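PDB 3CRJ: transcription regulator from Haloarcula marismortui ATCC 43049, which probably binds DNA as a TetR-family repressor, regulating transcription through a helix-turn-helix domain joined to an all-helical dimerising domain. Local coordinates for residues R10-Q15 with H52-T57; E18-T23 with L66-E71; S115-P118 with F123-R126; R171-M176 with T180-T185. One frame throughout, in Å; residues are numbered along the deposited sequence.

Interaction 1 of 4, residues R10-Q15 with H52-T57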
loop_
_atom_site.group_PDB
_atom_site.type_symbol
_atom_site.label_atom_id
_atom_site.label_comp_id
_atom_site.label_asym_id
_atom_site.label_seq_id
_atom_site.Cartn_x
_atom_site.Cartn_y
_atom_site.Cartn_z
ATOM N N ARG A 10 35.139 6.176 12.057
ATOM C CA ARG A 10 35.387 5.340 13.275
ATOM C C ARG A 10 34.387 5.652 14.391
ATOM O O ARG A 10 33.620 4.776 14.792
ATOM C CB ARG A 10 36.845 5.447 13.766
ATOM C CG ARG A 10 37.576 6.738 13.391
ATOM C CD ARG A 10 38.784 6.998 14.288
ATOM N NE ARG A 10 38.406 7.609 15.566
ATOM C CZ ARG A 10 39.226 8.324 16.338
ATOM N NH1 ARG A 10 38.781 8.836 17.478
ATOM N NH2 ARG A 10 40.486 8.540 15.974
ATOM N N THR A 11 34.395 6.892 14.880
ATOM C CA THR A 11 33.398 7.353 15.865
ATOM C C THR A 11 32.224 8.115 15.211
ATOM O O THR A 11 31.260 8.494 15.892
ATOM C CB THR A 11 34.044 8.154 17.061
ATOM O OG1 THR A 11 33.021 8.818 17.823
ATOM C CG2 THR A 11 35.097 9.175 16.576
ATOM N N PHE A 12 32.314 8.314 13.890
ATOM C CA PHE A 12 31.232 8.904 13.080
ATOM C C PHE A 12 30.116 7.881 12.851
ATOM O O PHE A 12 28.931 8.225 12.883
ATOM C CB PHE A 12 31.779 9.430 11.733
ATOM C CG PHE A 12 30.753 10.168 10.879
ATOM C CD1 PHE A 12 29.870 9.464 10.036
ATOM C CD2 PHE A 12 30.686 11.566 10.892
ATOM C CE1 PHE A 12 28.922 10.141 9.238
ATOM C CE2 PHE A 12 29.744 12.254 10.093
ATOM C CZ PHE A 12 28.863 11.537 9.266
ATOM N N SER A 13 30.503 6.627 12.612
ATOM C CA SER A 13 29.554 5.527 12.418
ATOM C C SER A 13 28.823 5.161 13.718
ATOM O O SER A 13 27.657 4.763 13.695
ATOM C CB SER A 13 30.284 4.299 11.872
ATOM O OG SER A 13 31.289 3.870 12.774
ATOM N N ASP A 14 29.534 5.302 14.837
ATOM C CA ASP A 14 29.040 4.941 16.164
ATOM C C ASP A 14 27.868 5.833 16.564
ATOM O O ASP A 14 26.862 5.348 17.081
ATOM C CB ASP A 14 30.169 5.034 17.210
ATOM C CG ASP A 14 31.410 4.198 16.842
ATOM O OD1 ASP A 14 32.433 4.301 17.559
ATOM O OD2 ASP A 14 31.375 3.445 15.840
ATOM N N GLN A 15 28.011 7.132 16.310
ATOM C CA GLN A 15 26.955 8.119 16.555
ATOM C C GLN A 15 25.761 7.971 15.619
ATOM O O GLN A 15 24.611 8.098 16.038
ATOM C CB GLN A 15 27.523 9.530 16.402
ATOM C CG GLN A 15 27.796 10.277 17.693
ATOM C CD GLN A 15 28.657 9.493 18.645
ATOM O OE1 GLN A 15 28.165 8.628 19.375
ATOM N NE2 GLN A 15 29.948 9.795 18.657
ATOM N N HIS A 52 21.562 17.401 15.520
ATOM C CA HIS A 52 21.734 18.404 14.447
ATOM C C HIS A 52 23.161 18.511 13.925
ATOM O O HIS A 52 23.411 19.124 12.874
ATOM C CB HIS A 52 21.216 19.775 14.850
ATOM C CG HIS A 52 19.745 19.929 14.654
ATOM N ND1 HIS A 52 18.927 20.543 15.578
ATOM C CD2 HIS A 52 18.940 19.529 13.647
ATOM C CE1 HIS A 52 17.680 20.518 15.148
ATOM N NE2 HIS A 52 17.660 19.901 13.981
ATOM N N TYR A 53 24.089 17.905 14.659
ATOM C CA TYR A 53 25.468 17.772 14.211
ATOM C C TYR A 53 25.544 16.927 12.931
ATOM O O TYR A 53 26.355 17.202 12.060
ATOM C CB TYR A 53 26.339 17.178 15.328
ATOM C CG TYR A 53 27.809 17.037 14.985
ATOM C CD1 TYR A 53 28.299 15.864 14.418
ATOM C CD2 TYR A 53 28.712 18.068 15.239
ATOM C CE1 TYR A 53 29.653 15.721 14.104
ATOM C CE2 TYR A 53 30.060 17.932 14.928
ATOM C CZ TYR A 53 30.520 16.756 14.357
ATOM O OH TYR A 53 31.849 16.607 14.042
ATOM N N TYR A 54 24.680 15.923 12.820
ATOM C CA TYR A 54 24.699 15.015 11.681
ATOM C C TYR A 54 23.595 15.276 10.676
ATOM O O TYR A 54 23.784 15.073 9.482
ATOM C CB TYR A 54 24.640 13.567 12.160
ATOM C CG TYR A 54 25.822 13.203 13.016
ATOM C CD1 TYR A 54 27.051 12.887 12.438
ATOM C CD2 TYR A 54 25.722 13.189 14.403
ATOM C CE1 TYR A 54 28.145 12.558 13.215
ATOM C CE2 TYR A 54 26.807 12.865 15.191
ATOM C CZ TYR A 54 28.022 12.548 14.589
ATOM O OH TYR A 54 29.119 12.231 15.368
ATOM N N TYR A 55 22.438 15.709 11.163
ATOM C CA TYR A 55 21.288 15.973 10.310
ATOM C C TYR A 55 20.661 17.328 10.632
ATOM O O TYR A 55 20.542 17.710 11.805
ATOM C CB TYR A 55 20.268 14.854 10.459
ATOM C CG TYR A 55 20.898 13.484 10.408
ATOM C CD1 TYR A 55 21.341 12.942 9.199
ATOM C CD2 TYR A 55 21.065 12.738 11.566
ATOM C CE1 TYR A 55 21.929 11.700 9.146
ATOM C CE2 TYR A 55 21.652 11.485 11.526
ATOM C CZ TYR A 55 22.082 10.978 10.312
ATOM O OH TYR A 55 22.665 9.743 10.271
ATOM N N ASP A 56 20.259 18.046 9.589
ATOM C CA ASP A 56 19.751 19.401 9.745
ATOM C C ASP A 56 18.236 19.409 9.873
ATOM O O ASP A 56 17.652 20.348 10.415
ATOM C CB ASP A 56 20.200 20.241 8.555
ATOM C CG ASP A 56 21.367 19.598 7.814
ATOM O OD1 ASP A 56 22.369 20.307 7.527
ATOM O OD2 ASP A 56 21.278 18.357 7.550
ATOM N N THR A 57 17.607 18.342 9.392
ATOM C CA THR A 57 16.172 18.262 9.311
ATOM C C THR A 57 15.710 16.898 9.731
ATOM O O THR A 57 16.447 15.913 9.598
ATOM C CB THR A 57 15.743 18.471 7.878
ATOM O OG1 THR A 57 16.264 19.725 7.439
ATOM C CG2 THR A 57 14.219 18.493 7.747
#
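F12 and Y54 form an edge-to-face (T-shaped) aromatic pair, the edge of the tyrosine turned toward the face of the phenylalanine. Their ring centroids are 5.1 Å apart and the planes stand at 79°. The CD1-CE1 side of the tyrosine does the touching, with Y54 CE1 at 3.5 Å from F12 CE2. F12 can take part from the first turn of helix 12-30 because its CG lies anti to the backbone N (chi1 -175°), which carries the ring out to where its face meets the edge of Y54.

The second kind of contact is aliphatic against aromatic. Q15 brings its methylene groups to the CE2, CZ and OH end of the same tyrosine: Q15 CB lies 3.3 Å from Y54 OH, and Q15 CG lies 3.7 Å from Y54 CE2. A bend at chi2 (53°) then takes the amide off the ring, and Q15 NE2 remains 4.2 Å from Y54 OH. Within its own segment, Y54 also has Y53 CD1 over the centre of one face, and beyond the pair it rests on I19 of helix 12-30.

Residues 52-55 close the predicted helix-turn-helix motif, so the contact ties the end of that motif to the start of the first helix at the protein surface. With neither a hydrogen bond nor a salt bridge between the segments, this closure rests on ring geometry and van der Waals packing, with Y54 as the shared partner.

Interaction 2 of 4, residues E18-T23 with L66-E71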
loop_
_atom_site.group_PDB
_atom_site.type_symbol
_atom_site.label_atom_id
_atom_site.label_comp_id
_atom_site.label_asym_id
_atom_site.label_seq_id
_atom_site.Cartn_x
_atom_site.Cartn_y
_atom_site.Cartn_z
ATOM N N GLU A 18 23.801 4.758 16.788
ATOM C CA GLU A 18 23.066 5.103 17.999
ATOM C C GLU A 18 21.913 6.040 17.679
ATOM O O GLU A 18 20.834 5.911 18.269
ATOM C CB GLU A 18 23.970 5.803 19.009
ATOM C CG GLU A 18 24.670 4.929 20.011
ATOM C CD GLU A 18 25.235 5.766 21.138
ATOM O OE1 GLU A 18 24.439 6.205 21.993
ATOM O OE2 GLU A 18 26.458 6.011 21.170
ATOM N N ILE A 19 22.144 6.984 16.757
ATOM C CA ILE A 19 21.071 7.889 16.311
ATOM C C ILE A 19 20.006 7.180 15.470
ATOM O O ILE A 19 18.822 7.436 15.657
ATOM C CB ILE A 19 21.589 9.177 15.613
ATOM C CG1 ILE A 19 22.238 10.125 16.642
ATOM C CG2 ILE A 19 20.442 9.894 14.917
ATOM C CD1 ILE A 19 22.879 11.396 16.050
HETATM N N MSE A 20 20.417 6.293 14.559
HETATM C CA MSE A 20 19.442 5.507 13.810
HETATM C C MSE A 20 18.562 4.705 14.767
HETATM O O MSE A 20 17.351 4.704 14.650
HETATM C CB MSE A 20 20.113 4.597 12.793
HETATM C CG MSE A 20 20.742 5.324 11.586
HETATM SE SE MSE A 20 19.604 6.620 10.599
HETATM C CE MSE A 20 19.717 8.193 11.744
ATOM N N GLN A 21 19.177 4.056 15.746
ATOM C CA GLN A 21 18.421 3.309 16.751
ATOM C C GLN A 21 17.418 4.174 17.520
ATOM O O GLN A 21 16.260 3.805 17.658
ATOM C CB GLN A 21 19.372 2.569 17.679
ATOM C CG GLN A 21 19.949 1.341 17.035
ATOM C CD GLN A 21 21.305 0.983 17.579
ATOM O OE1 GLN A 21 22.277 0.926 16.835
ATOM N NE2 GLN A 21 21.387 0.743 18.882
ATOM N N ALA A 22 17.854 5.331 17.990
ATOM C CA ALA A 22 16.956 6.276 18.641
ATOM C C ALA A 22 15.779 6.549 17.722
ATOM O O ALA A 22 14.622 6.510 18.160
ATOM C CB ALA A 22 17.669 7.566 18.964
ATOM N N THR A 23 16.083 6.808 16.446
ATOM C CA THR A 23 15.070 7.089 15.431
ATOM C C THR A 23 14.040 5.975 15.367
ATOM O O THR A 23 12.842 6.219 15.582
ATOM C CB THR A 23 15.710 7.300 14.075
ATOM O OG1 THR A 23 16.860 8.118 14.254
ATOM C CG2 THR A 23 14.745 8.004 13.132
ATOM N N LEU A 66 15.714 5.580 6.234
ATOM C CA LEU A 66 15.358 4.646 5.184
ATOM C C LEU A 66 16.603 3.878 4.697
ATOM O O LEU A 66 16.605 2.636 4.679
ATOM C CB LEU A 66 14.597 5.342 4.060
ATOM C CG LEU A 66 13.172 5.751 4.490
ATOM C CD1 LEU A 66 12.481 6.605 3.439
ATOM C CD2 LEU A 66 12.327 4.558 4.828
ATOM N N ASP A 67 17.676 4.607 4.374
ATOM C CA ASP A 67 18.934 3.984 3.917
ATOM C C ASP A 67 19.407 2.934 4.897
ATOM O O ASP A 67 19.884 1.861 4.502
ATOM C CB ASP A 67 20.032 5.025 3.725
ATOM C CG ASP A 67 19.703 6.025 2.636
ATOM O OD1 ASP A 67 20.271 7.136 2.689
ATOM O OD2 ASP A 67 18.877 5.704 1.733
ATOM N N TYR A 68 19.240 3.263 6.176
ATOM C CA TYR A 68 19.548 2.364 7.268
ATOM C C TYR A 68 18.707 1.092 7.215
ATOM O O TYR A 68 19.254 0.009 7.314
ATOM C CB TYR A 68 19.405 3.106 8.596
ATOM C CG TYR A 68 19.406 2.262 9.830
ATOM C CD1 TYR A 68 20.598 1.867 10.427
ATOM C CD2 TYR A 68 18.204 1.896 10.441
ATOM C CE1 TYR A 68 20.590 1.099 11.606
ATOM C CE2 TYR A 68 18.173 1.126 11.596
ATOM C CZ TYR A 68 19.365 0.725 12.183
ATOM O OH TYR A 68 19.335 -0.035 13.342
ATOM N N LEU A 69 17.396 1.208 7.047
ATOM C CA LEU A 69 16.561 0.015 7.011
ATOM C C LEU A 69 16.902 -0.859 5.802
ATOM O O LEU A 69 16.846 -2.086 5.885
ATOM C CB LEU A 69 15.069 0.352 7.012
ATOM C CG LEU A 69 14.491 1.139 8.187
ATOM C CD1 LEU A 69 12.973 1.336 8.048
ATOM C CD2 LEU A 69 14.818 0.490 9.531
ATOM N N LEU A 70 17.270 -0.241 4.684
ATOM C CA LEU A 70 17.646 -1.013 3.515
ATOM C C LEU A 70 18.919 -1.826 3.781
ATOM O O LEU A 70 19.006 -2.974 3.368
ATOM C CB LEU A 70 17.787 -0.118 2.269
ATOM C CG LEU A 70 18.082 -0.806 0.928
ATOM C CD1 LEU A 70 16.967 -1.791 0.613
ATOM C CD2 LEU A 70 18.290 0.191 -0.224
ATOM N N GLU A 71 19.887 -1.234 4.475
ATOM C CA GLU A 71 21.162 -1.917 4.773
ATOM C C GLU A 71 20.932 -3.113 5.687
ATOM O O GLU A 71 21.500 -4.192 5.486
ATOM C CB GLU A 71 22.174 -0.979 5.445
ATOM C CG GLU A 71 22.743 0.126 4.593
ATOM C CD GLU A 71 23.678 1.035 5.391
ATOM O OE1 GLU A 71 23.263 2.166 5.744
ATOM O OE2 GLU A 71 24.832 0.618 5.690
#
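Y68 holds its CG anti to the backbone N (chi1 168°), which sends the ring from helix 58-78 toward helix 12-30. M20 CB already points at Y68 from the backbone, and chi1 of -71° then brings CG beside Y68 CD1, while the two later torsions fold the selenium away. The result is a CH-pi contact: M20 CB stands 3.6 Å from the centroid of the Y68 ring, almost straight above it. M20 CG follows over the near side, 3.6 Å from Y68 CD1.

The selenium ends up obliquely placed, with M20 SE 5.2 Å from the Y68 centroid, a Met-aromatic contact. Further along the ring, Y68 OH comes 4.0 Å from Q21 CG and makes a weak hydrogen bond to R72. Without the ring, as with a serine here, M20 CB and CG are likely to lose the surface they lie on, opening a gap between the two helices.

L66 and L69 on the same helix pack against helix 104-115, so helix 58-78 touches both parts of the molecule. This is the TetR-family plan, in which a long helix following the helix-turn-helix region joins the DNA-binding domain to the C-terminal helical core.

Interaction 3 of 4, residues S115-P118 with F123-R126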
loop_
_atom_site.group_PDB
_atom_site.type_symbol
_atom_site.label_atom_id
_atom_site.label_comp_id
_atom_site.label_asym_id
_atom_site.label_seq_id
_atom_site.Cartn_x
_atom_site.Cartn_y
_atom_site.Cartn_z
ATOM N N SER A 115 3.120 7.458 1.798
ATOM C CA SER A 115 2.068 8.334 1.290
ATOM C C SER A 115 2.602 9.731 1.025
ATOM O O SER A 115 1.982 10.485 0.298
ATOM C CB SER A 115 0.838 8.346 2.201
ATOM O OG SER A 115 1.041 9.146 3.348
ATOM N N GLN A 116 3.768 10.052 1.585
ATOM C CA GLN A 116 4.421 11.342 1.338
ATOM C C GLN A 116 5.465 11.406 0.237
ATOM O O GLN A 116 5.913 12.478 -0.120
ATOM C CB GLN A 116 5.008 11.883 2.609
ATOM C CG GLN A 116 4.079 12.837 3.258
ATOM C CD GLN A 116 4.400 12.980 4.698
ATOM O OE1 GLN A 116 4.669 11.982 5.388
ATOM N NE2 GLN A 116 4.387 14.224 5.189
ATOM N N ALA A 117 5.809 10.263 -0.338
ATOM C CA ALA A 117 6.739 10.192 -1.463
ATOM C C ALA A 117 6.442 11.146 -2.635
ATOM O O ALA A 117 7.377 11.663 -3.225
ATOM C CB ALA A 117 6.896 8.750 -1.950
ATOM N N PRO A 118 5.159 11.381 -2.985
ATOM C CA PRO A 118 4.930 12.350 -4.064
ATOM C C PRO A 118 5.213 13.816 -3.698
ATOM O O PRO A 118 5.127 14.694 -4.571
ATOM C CB PRO A 118 3.441 12.170 -4.404
ATOM C CG PRO A 118 2.989 10.972 -3.697
ATOM C CD PRO A 118 3.887 10.802 -2.514
ATOM N N PHE A 123 12.456 10.879 -0.101
ATOM C CA PHE A 123 11.726 9.673 0.288
ATOM C C PHE A 123 11.431 8.814 -0.944
ATOM O O PHE A 123 11.645 7.588 -0.950
ATOM C CB PHE A 123 10.395 10.019 1.002
ATOM C CG PHE A 123 10.540 10.588 2.414
ATOM C CD1 PHE A 123 11.786 10.934 2.954
ATOM C CD2 PHE A 123 9.398 10.810 3.189
ATOM C CE1 PHE A 123 11.888 11.480 4.244
ATOM C CE2 PHE A 123 9.491 11.346 4.485
ATOM C CZ PHE A 123 10.739 11.682 5.004
ATOM N N SER A 124 10.918 9.468 -1.983
ATOM C CA SER A 124 10.595 8.804 -3.237
ATOM C C SER A 124 11.806 8.069 -3.803
ATOM O O SER A 124 11.724 6.862 -4.064
ATOM C CB SER A 124 10.068 9.803 -4.254
ATOM O OG SER A 124 9.599 9.112 -5.393
ATOM N N ASP A 125 12.921 8.782 -3.978
ATOM C CA ASP A 125 14.183 8.142 -4.378
ATOM C C ASP A 125 14.486 6.878 -3.569
ATOM O O ASP A 125 14.938 5.868 -4.124
ATOM C CB ASP A 125 15.368 9.101 -4.217
ATOM C CG ASP A 125 15.311 10.281 -5.165
ATOM O OD1 ASP A 125 14.587 10.200 -6.175
ATOM O OD2 ASP A 125 15.994 11.301 -4.902
ATOM N N ARG A 126 14.219 6.960 -2.262
ATOM C CA ARG A 126 14.639 5.982 -1.261
ATOM C C ARG A 126 13.798 4.731 -1.315
ATOM O O ARG A 126 14.312 3.619 -1.134
ATOM C CB ARG A 126 14.492 6.591 0.130
ATOM C CG ARG A 126 15.760 6.908 0.895
ATOM C CD ARG A 126 16.887 7.237 0.005
ATOM N NE ARG A 126 17.878 8.056 0.690
ATOM C CZ ARG A 126 18.024 9.365 0.489
ATOM N NH1 ARG A 126 17.231 10.002 -0.362
ATOM N NH2 ARG A 126 18.972 10.036 1.129
#
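S124 reaches A117 chiefly through its CB. That carbon lies 3.4 Å from the carbonyl oxygen A117 O and 4.1 Å from A117 CB, so the serine methylene packs against both the backbone and the side chain of the alanine. Moving outward, OG is set anti to the backbone N (chi1 -172°), beside the carbonyl carbon. This leaves S124 OG at 4.0 Å from A117 O, too far for a hydrogen bond, so the serine meets its partner here as a hydrocarbon. Back at the root of the side chain, S124 CA is touched by A117 CB at 3.9 Å.

The two backbones come this close because A117 belongs to the short connection between helix 104-115 and helix 121-148, and S124 sits in the first turn of the latter; the two CA atoms, of A117 and S124, are 4.5 Å apart. Two small residues thus meet across an interhelical turn within the all-helical C-terminal domain of the TetR family.

The neighbouring F123 adds a looser contact, its CB lying 4.4 Å from A117 CA. The ring of F123 heads elsewhere, to Y32 and to D59 and L62 of helix 58-78. Beyond the turn stands the second subunit, whose M176 packs on both A117 and S124, while S115 OG hydrogen-bonds to S115 OG of that other chain.

Interaction 4 of 4, residues R171-M176 with T180-T185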
loop_
_atom_site.group_PDB
_atom_site.type_symbol
_atom_site.label_atom_id
_atom_site.label_comp_id
_atom_site.label_asym_id
_atom_site.label_seq_id
_atom_site.Cartn_x
_atom_site.Cartn_y
_atom_site.Cartn_z
ATOM N N ARG A 171 1.643 -5.156 2.881
ATOM C CA ARG A 171 2.119 -4.144 3.825
ATOM C C ARG A 171 1.077 -3.046 4.074
ATOM O O ARG A 171 1.014 -2.485 5.172
ATOM C CB ARG A 171 3.421 -3.486 3.364
ATOM C CG ARG A 171 4.627 -4.345 3.339
ATOM C CD ARG A 171 5.551 -3.743 2.324
ATOM N NE ARG A 171 6.877 -4.336 2.318
ATOM C CZ ARG A 171 7.811 -4.036 1.417
ATOM N NH1 ARG A 171 7.558 -3.158 0.458
ATOM N NH2 ARG A 171 8.996 -4.618 1.459
ATOM N N THR A 172 0.298 -2.725 3.047
ATOM C CA THR A 172 -0.716 -1.702 3.161
ATOM C C THR A 172 -1.889 -2.229 3.973
ATOM O O THR A 172 -2.397 -1.522 4.866
ATOM C CB THR A 172 -1.222 -1.245 1.792
ATOM O OG1 THR A 172 -0.100 -0.941 0.964
ATOM C CG2 THR A 172 -2.035 0.006 1.917
ATOM N N ARG A 173 -2.322 -3.452 3.676
ATOM C CA ARG A 173 -3.515 -3.999 4.299
ATOM C C ARG A 173 -3.217 -4.376 5.743
ATOM O O ARG A 173 -4.108 -4.354 6.595
ATOM C CB ARG A 173 -4.048 -5.205 3.530
ATOM C CG ARG A 173 -4.447 -4.936 2.096
ATOM C CD ARG A 173 -4.934 -6.220 1.390
ATOM N NE ARG A 173 -6.014 -6.855 2.140
ATOM C CZ ARG A 173 -7.287 -6.485 2.074
ATOM N NH1 ARG A 173 -7.662 -5.487 1.276
ATOM N NH2 ARG A 173 -8.196 -7.107 2.812
ATOM N N ALA A 174 -1.962 -4.718 6.019
ATOM C CA ALA A 174 -1.591 -5.062 7.388
ATOM C C ALA A 174 -1.710 -3.837 8.265
ATOM O O ALA A 174 -2.220 -3.942 9.366
ATOM C CB ALA A 174 -0.195 -5.672 7.484
ATOM N N VAL A 175 -1.268 -2.682 7.785
ATOM C CA VAL A 175 -1.445 -1.474 8.586
ATOM C C VAL A 175 -2.876 -0.966 8.486
ATOM O O VAL A 175 -3.520 -0.736 9.528
ATOM C CB VAL A 175 -0.339 -0.354 8.384
ATOM C CG1 VAL A 175 0.265 -0.437 7.099
ATOM C CG2 VAL A 175 -0.903 1.031 8.583
HETATM N N MSE A 176 -3.393 -0.840 7.259
HETATM C CA MSE A 176 -4.760 -0.305 7.046
HETATM C C MSE A 176 -5.813 -1.121 7.820
HETATM O O MSE A 176 -6.824 -0.579 8.250
HETATM C CB MSE A 176 -5.111 -0.244 5.555
HETATM C CG MSE A 176 -6.300 0.654 5.154
HETATM SE SE MSE A 176 -7.421 -0.124 3.636
HETATM C CE MSE A 176 -6.088 -1.197 2.699
ATOM N N THR A 180 -1.686 -8.323 11.243
ATOM C CA THR A 180 -0.471 -8.897 10.675
ATOM C C THR A 180 -0.784 -10.220 9.986
ATOM O O THR A 180 0.085 -10.789 9.305
ATOM C CB THR A 180 0.653 -9.115 11.738
ATOM O OG1 THR A 180 0.279 -10.190 12.626
ATOM C CG2 THR A 180 0.933 -7.825 12.523
ATOM N N GLU A 181 -2.014 -10.715 10.150
ATOM C CA GLU A 181 -2.428 -11.888 9.370
ATOM C C GLU A 181 -2.387 -11.636 7.854
ATOM O O GLU A 181 -2.257 -12.574 7.095
ATOM C CB GLU A 181 -3.813 -12.382 9.778
ATOM C CG GLU A 181 -3.826 -13.263 11.033
ATOM C CD GLU A 181 -2.618 -14.204 11.109
ATOM O OE1 GLU A 181 -1.829 -14.038 12.075
ATOM O OE2 GLU A 181 -2.443 -15.086 10.209
ATOM N N GLU A 182 -2.497 -10.371 7.448
ATOM C CA GLU A 182 -2.481 -9.963 6.062
ATOM C C GLU A 182 -1.201 -10.354 5.329
ATOM O O GLU A 182 -1.217 -10.652 4.122
ATOM C CB GLU A 182 -2.616 -8.452 5.968
ATOM C CG GLU A 182 -3.936 -7.934 6.432
ATOM C CD GLU A 182 -5.065 -8.203 5.468
ATOM O OE1 GLU A 182 -6.223 -8.239 5.939
ATOM O OE2 GLU A 182 -4.817 -8.346 4.252
ATOM N N LEU A 183 -0.092 -10.336 6.057
ATOM C CA LEU A 183 1.157 -10.765 5.496
ATOM C C LEU A 183 1.163 -12.281 5.391
ATOM O O LEU A 183 1.733 -12.842 4.448
ATOM C CB LEU A 183 2.329 -10.268 6.355
ATOM C CG LEU A 183 2.379 -8.786 6.741
ATOM C CD1 LEU A 183 3.330 -8.555 7.915
ATOM C CD2 LEU A 183 2.766 -7.937 5.562
ATOM N N GLU A 184 0.543 -12.949 6.356
ATOM C CA GLU A 184 0.594 -14.399 6.394
ATOM C C GLU A 184 -0.242 -14.951 5.229
ATOM O O GLU A 184 0.196 -15.889 4.540
ATOM C CB GLU A 184 0.158 -14.939 7.756
ATOM C CG GLU A 184 0.216 -16.460 7.938
ATOM C CD GLU A 184 1.656 -17.048 7.926
ATOM O OE1 GLU A 184 2.218 -17.312 6.820
ATOM O OE2 GLU A 184 2.210 -17.285 9.041
ATOM N N THR A 185 -1.396 -14.338 4.954
ATOM C CA THR A 185 -2.169 -14.738 3.773
ATOM C C THR A 185 -1.434 -14.365 2.477
ATOM O O THR A 185 -1.418 -15.165 1.509
ATOM C CB THR A 185 -3.605 -14.165 3.714
ATOM O OG1 THR A 185 -3.563 -12.879 3.100
ATOM C CG2 THR A 185 -4.287 -14.080 5.100
#
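The contact of R173 and A174 with E182 and L183 is a buried helix-to-helix packing reinforced by a salt bridge, and it joins helix 156-176 to helix 181-198 just across their short connection. In TetR-family proteins the last two helices typically pair with their counterparts in the partner subunit as a four-helix bundle, and the contacts here fit that pattern. The short helical segments run antiparallel, at 152°, with their axes 8.2 Å apart.

A174 permits this closeness: its CB lies 4.0 Å from E182 CB and 4.1 Å from L183 CG. L183 CD2 reaches on to the backbone, 4.0 Å from R171 N.

The charged part lies beside this apolar strip. R173 bends at chi3 (55°), and E182 at chi2, turning NE to the carboxylate. NH1 of R173 makes salt bridges to D168 and D131 of the second subunit, and E182 OE1 lies in a long, weak ion pair with R161 of that subunit. R173 NE would probably be left without its anionic mate by a glutamine in place of E182. The bond from R173 NE to E182 OE2 is 2.8 Å long with an N-H...O angle of 151°, and the donor approaches OE2 from above the carboxylate plane.

Interaction 1 lies at the surface and interaction 2 is partly buried, yet both use helix 12-30 and are aromatic in character; they touch where Y55 OH packs on M20 CE. Interactions 3 and 4 are buried contacts of the C-terminal domain, and both meet the second subunit. Interaction 3 packs a connecting loop on the helix that follows it, by apolar and backbone contacts round A117 with S124 and F123; interaction 4 pairs helices 156-176 and 181-198 and adds a buried ion pair. Interactions 2 and 3, with centres about 17 Å apart, are bridged by the salt bridge from R126 NE to D67 OD2 (2.8 Å), a direct tie between helix 58-78 and helix 121-148.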